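Side-chain contacts in endosialidase (Enterobacteria phage phi92, PDB 4HIZ), which cleaves polysialic acid internally as a phage endosialidase, acting on alpha-2,8 and alpha-2,9 linkages: residues 133-138 with 143-148; 98-103 with 149-154. All blocks are in the same frame, centred on the assembly; numbering follows the deposited sequence.

Contact 1: residues 133-138 with 143-148. With FRU (beta-D-fructofuranose), chain G; EDO (1,2-ethanediol), chain P.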
# COMPACT_ATOMS: atom_id res chain seq x y z
N THR A 133 -20.44 11.65 -0.03
CA THR A 133 -21.64 11.52 -0.86
C THR A 133 -21.48 10.30 -1.74
O THR A 133 -20.37 10.00 -2.18
CB THR A 133 -21.86 12.78 -1.77
OG1 THR A 133 -20.70 13.02 -2.60
CG2 THR A 133 -22.03 14.02 -0.92
N PRO A 134 -22.58 9.58 -2.00
CA PRO A 134 -22.50 8.52 -3.02
C PRO A 134 -22.59 9.18 -4.39
O PRO A 134 -22.81 10.40 -4.46
CB PRO A 134 -23.80 7.76 -2.80
CG PRO A 134 -24.78 8.86 -2.41
CD PRO A 134 -23.96 9.83 -1.56
N ILE A 135 -22.39 8.42 -5.46
CA ILE A 135 -22.74 8.95 -6.77
C ILE A 135 -24.24 9.28 -6.71
O ILE A 135 -25.01 8.53 -6.09
CB ILE A 135 -22.44 7.93 -7.89
CG1 ILE A 135 -20.94 7.60 -7.92
CG2 ILE A 135 -22.93 8.46 -9.24
CD1 ILE A 135 -20.07 8.85 -8.19
N HIS A 136 -24.66 10.40 -7.33
CA HIS A 136 -26.04 10.83 -7.24
C HIS A 136 -26.97 9.72 -7.73
O HIS A 136 -26.70 9.10 -8.76
CB HIS A 136 -26.20 12.07 -8.13
CG HIS A 136 -27.45 12.84 -7.86
ND1 HIS A 136 -28.70 12.37 -8.21
CD2 HIS A 136 -27.65 14.04 -7.28
CE1 HIS A 136 -29.62 13.24 -7.84
NE2 HIS A 136 -29.00 14.28 -7.28
N PRO A 137 -28.07 9.48 -7.01
CA PRO A 137 -28.93 8.36 -7.40
C PRO A 137 -29.56 8.56 -8.77
O PRO A 137 -29.90 7.58 -9.42
CB PRO A 137 -30.01 8.34 -6.30
CG PRO A 137 -29.96 9.69 -5.69
CD PRO A 137 -28.52 10.13 -5.78
N ASP A 138 -29.68 9.81 -9.21
CA ASP A 138 -30.20 10.09 -10.54
C ASP A 138 -29.10 10.47 -11.55
O ASP A 138 -29.37 11.19 -12.54
CB ASP A 138 -31.22 11.20 -10.42
CG ASP A 138 -32.31 10.88 -9.41
OD1 ASP A 138 -32.78 9.72 -9.39
OD2 ASP A 138 -32.68 11.76 -8.60
N LYS A 143 -28.68 13.06 -15.30
CA LYS A 143 -27.41 13.59 -15.79
C LYS A 143 -26.89 14.69 -14.87
O LYS A 143 -26.48 15.77 -15.31
CB LYS A 143 -27.53 14.06 -17.25
CG LYS A 143 -27.96 12.97 -18.21
CD LYS A 143 -28.01 13.51 -19.66
CE LYS A 143 -28.58 12.48 -20.63
NZ LYS A 143 -27.70 11.28 -20.76
N VAL A 144 -26.92 14.41 -13.56
CA VAL A 144 -26.45 15.35 -12.56
C VAL A 144 -25.59 14.59 -11.54
O VAL A 144 -25.65 13.35 -11.45
CB VAL A 144 -27.62 15.98 -11.75
CG1 VAL A 144 -28.47 16.89 -12.68
CG2 VAL A 144 -28.51 14.90 -11.10
N ASN A 145 -24.80 15.33 -10.78
CA ASN A 145 -24.06 14.69 -9.67
C ASN A 145 -23.74 15.73 -8.59
O ASN A 145 -23.92 16.95 -8.80
CB ASN A 145 -22.78 14.00 -10.19
CG ASN A 145 -22.18 13.04 -9.16
OD1 ASN A 145 -22.89 12.48 -8.30
ND2 ASN A 145 -20.89 12.82 -9.26
N TYR A 146 -23.24 15.26 -7.44
CA TYR A 146 -23.02 16.15 -6.31
C TYR A 146 -21.72 16.97 -6.42
O TYR A 146 -20.86 16.67 -7.26
CB TYR A 146 -23.02 15.33 -5.05
CG TYR A 146 -24.34 14.70 -4.68
CD1 TYR A 146 -25.50 15.49 -4.50
CD2 TYR A 146 -24.43 13.32 -4.48
CE1 TYR A 146 -26.70 14.91 -4.10
CE2 TYR A 146 -25.63 12.73 -4.08
CZ TYR A 146 -26.76 13.52 -3.88
OH TYR A 146 -27.94 12.93 -3.48
N HIS A 147 -21.59 17.99 -5.56
CA HIS A 147 -20.46 18.91 -5.56
C HIS A 147 -20.54 19.69 -4.24
O HIS A 147 -21.62 19.91 -3.71
CB HIS A 147 -20.66 19.87 -6.77
CG HIS A 147 -19.58 20.89 -6.96
ND1 HIS A 147 -19.63 22.15 -6.40
CD2 HIS A 147 -18.47 20.86 -7.74
CE1 HIS A 147 -18.57 22.84 -6.80
NE2 HIS A 147 -17.86 22.08 -7.61
N CYS A 148 -19.40 20.10 -3.69
CA CYS A 148 -19.44 20.85 -2.45
C CYS A 148 -18.21 21.70 -2.29
O CYS A 148 -17.08 21.19 -2.45
CB CYS A 148 -19.55 19.87 -1.26
SG CYS A 148 -19.60 20.67 0.39
C1 FRU G . -33.53 13.14 -5.18
C2 FRU G . -32.78 13.43 -3.95
C3 FRU G . -31.73 14.41 -3.85
C4 FRU G . -31.17 14.17 -2.50
C5 FRU G . -31.38 12.69 -2.34
C6 FRU G . -31.31 12.16 -0.91
O1 FRU G . -32.61 12.28 -5.83
O2 FRU G . -33.82 14.30 -3.32
O3 FRU G . -32.05 15.78 -4.19
O4 FRU G . -29.75 14.54 -2.48
O5 FRU G . -32.68 12.41 -2.92
O6 FRU G . -32.43 12.58 -0.20
C1 EDO P . -14.98 21.93 -9.19
O1 EDO P . -15.94 22.96 -9.40
C2 EDO P . -15.02 21.00 -10.39
O2 EDO P . -14.97 21.87 -11.54
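Thr133 lays its CB 3.8 Å from CD2 of Tyr146, in the linker that leaves strand 130-131 of one blade of the catalytic beta-propeller and returns through helix 139-142 to strand 144-154 of the next. Its OG1 is engaged by the backbone N of Val114. The carbonyl O of Pro134 then meets the edge of the Tyr146 ring in plane, 3.3 Å from CD2. Ile135 turns from the strand and packs on Asp579 of the second subunit. At His136 the backbone N donates to Asn145 OD1 at 2.9 Å, with an angle of 157° at the hydrogen. The Asn145 side-chain amide is held from both ends, since its ND2 is bonded to Val109 O and Leu112 O. The imidazole of His136, with CG anti to the backbone N (chi1 -165°), is wedged between two side chains. Val144 CG2 sits over the centre of one face, 3.7 Å from the His136 ring centroid, while Tyr146 OH lies toward the rim of the other. The two rings meet obliquely, planes at 39°, and His136 CD2 comes 3.4 Å from Tyr146 CE1. Pro137 CD touches Tyr146 OH. Asp138 N hydrogen-bonds His136 ND1 in the ring plane, helping to hold the imidazole in place in the wall of a glycan pocket. There Tyr146 OH lies 2.6 Å from fructose O4, and fructose O1 donates to Asp138 OD2 at 2.8 Å.

Contact 2: residues 98-103 with 149-154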
# COMPACT_ATOMS: atom_id res chain seq x y z
N TYR A 98 -9.70 17.61 9.59
CA TYR A 98 -10.46 17.12 8.45
C TYR A 98 -10.18 17.96 7.22
O TYR A 98 -10.25 19.20 7.26
CB TYR A 98 -11.97 17.20 8.72
CG TYR A 98 -12.44 16.25 9.83
CD1 TYR A 98 -12.25 16.56 11.19
CD2 TYR A 98 -13.11 15.08 9.50
CE1 TYR A 98 -12.71 15.70 12.17
CE2 TYR A 98 -13.55 14.19 10.49
CZ TYR A 98 -13.36 14.53 11.81
OH TYR A 98 -13.81 13.65 12.77
N ALA A 99 -9.85 17.28 6.13
CA ALA A 99 -9.62 17.94 4.84
C ALA A 99 -10.60 17.37 3.80
O ALA A 99 -10.30 16.39 3.07
CB ALA A 99 -8.13 17.71 4.36
N PRO A 100 -11.80 17.97 3.71
CA PRO A 100 -12.75 17.53 2.70
C PRO A 100 -12.36 18.10 1.35
O PRO A 100 -11.69 19.14 1.28
CB PRO A 100 -14.09 18.17 3.17
CG PRO A 100 -13.82 18.57 4.63
CD PRO A 100 -12.36 19.00 4.59
N PHE A 101 -12.72 17.38 0.29
CA PHE A 101 -12.30 17.74 -1.08
C PHE A 101 -13.22 16.97 -2.03
O PHE A 101 -14.21 16.36 -1.58
CB PHE A 101 -10.81 17.37 -1.30
CG PHE A 101 -10.53 15.89 -1.28
CD1 PHE A 101 -10.42 15.18 -0.05
CD2 PHE A 101 -10.33 15.20 -2.48
CE1 PHE A 101 -10.12 13.80 -0.03
CE2 PHE A 101 -10.04 13.82 -2.49
CZ PHE A 101 -9.93 13.11 -1.26
N MET A 102 -12.98 17.03 -3.34
CA MET A 102 -13.76 16.22 -4.26
C MET A 102 -12.79 15.32 -5.05
O MET A 102 -11.71 15.77 -5.48
CB MET A 102 -14.59 17.13 -5.20
CG MET A 102 -15.77 17.80 -4.36
SD MET A 102 -16.66 18.94 -5.45
CE MET A 102 -15.58 20.36 -5.46
N ALA A 103 -13.16 14.04 -5.15
CA ALA A 103 -12.38 13.02 -5.85
C ALA A 103 -13.14 12.69 -7.12
O ALA A 103 -14.22 12.09 -7.07
CB ALA A 103 -12.26 11.76 -4.96
N MET A 149 -18.41 22.97 -1.95
CA MET A 149 -17.32 23.85 -1.52
C MET A 149 -17.61 24.55 -0.18
O MET A 149 -16.86 25.45 0.23
CB MET A 149 -16.98 24.88 -2.60
CG MET A 149 -16.33 24.22 -3.85
SD MET A 149 -15.99 25.49 -5.07
CE MET A 149 -15.08 24.49 -6.26
N SER A 150 -18.69 24.16 0.51
CA SER A 150 -19.00 24.78 1.80
C SER A 150 -19.33 23.65 2.77
O SER A 150 -20.29 22.90 2.55
CB SER A 150 -20.25 25.69 1.66
OG SER A 150 -20.53 26.27 2.93
N MET A 151 -18.53 23.54 3.84
CA MET A 151 -18.74 22.52 4.87
C MET A 151 -18.06 22.97 6.16
O MET A 151 -17.03 23.66 6.12
CB MET A 151 -18.04 21.21 4.42
CG MET A 151 -18.26 20.01 5.37
SD MET A 151 -17.44 18.50 4.76
CE MET A 151 -18.50 18.06 3.37
N GLY A 152 -18.63 22.57 7.29
CA GLY A 152 -18.00 22.84 8.58
C GLY A 152 -18.85 22.29 9.71
O GLY A 152 -19.78 21.51 9.49
N VAL A 153 -18.51 22.71 10.92
CA VAL A 153 -19.16 22.17 12.13
C VAL A 153 -19.83 23.33 12.85
O VAL A 153 -19.23 24.40 13.01
CB VAL A 153 -18.11 21.52 13.06
CG1 VAL A 153 -18.78 21.05 14.38
CG2 VAL A 153 -17.44 20.33 12.35
N CYS A 154 -21.08 23.10 13.28
CA CYS A 154 -21.76 24.08 14.11
C CYS A 154 -22.54 23.31 15.15
O CYS A 154 -23.29 22.40 14.81
CB CYS A 154 -22.71 24.92 13.24
SG CYS A 154 -23.52 26.24 14.21
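Met149 and Met102 meet tip to tip, CE to CE at 4.2 Å, where two adjacent blades of the beta-propeller lie against each other. Met149 stands at the corner where strand 144-154 changes direction. Its side chain is stretched out through chi2 and chi3, and that full extension carries the methyl across to Met102. Ser150 has a different role, bonding through OG to Ser294 O and so tying the strand to the next blade. Met151 makes the other half of the contact. Its chain leaves the backbone pointing away from N (chi1 -176°) and runs on extended through chi2, which delivers the sulfur against the Pro100 ring, SD lying 3.6 Å from Pro100 CG. Pro100 CB is almost as near, at 3.7 Å from Met151 SD, so the sulfur rests against two ring carbons at once. The chain bends at chi3 (-72°), and the thioether sulfur does the touching. Beyond it, Val153 packs on Phe91 and Tyr93. The CA atoms of Pro100 and Met151 are too far apart for backbone pairing, and the join is buried side-chain packing between sheets. Strand 96-104 is flanked in its own blade by strands 91-93 and 113-119, while strand 291-297 meets Met149, Ser150 and Cys154 from the blade that follows.

Overall arrangement
Following the chain from the N terminus, the first of the four segments lies on strand 96-104; the chain then passes through 113-119 and 130-131 and enters the linker at 133-138. Contact 1 closes the short loop over helix 139-142, bringing the linker back onto the start of strand 144-154. A few residues later the same strand reaches 149-154, and contact 2 closes the longer loop back to 98-103, so contact 1 is nested inside contact 2. Their centres lie about 16 Å apart, yet they touch where Met102 packs on His147 and Cys148. Strand 144-154 thus joins the glycan-binding linker at one end to the buried interface between successive propeller blades at the other.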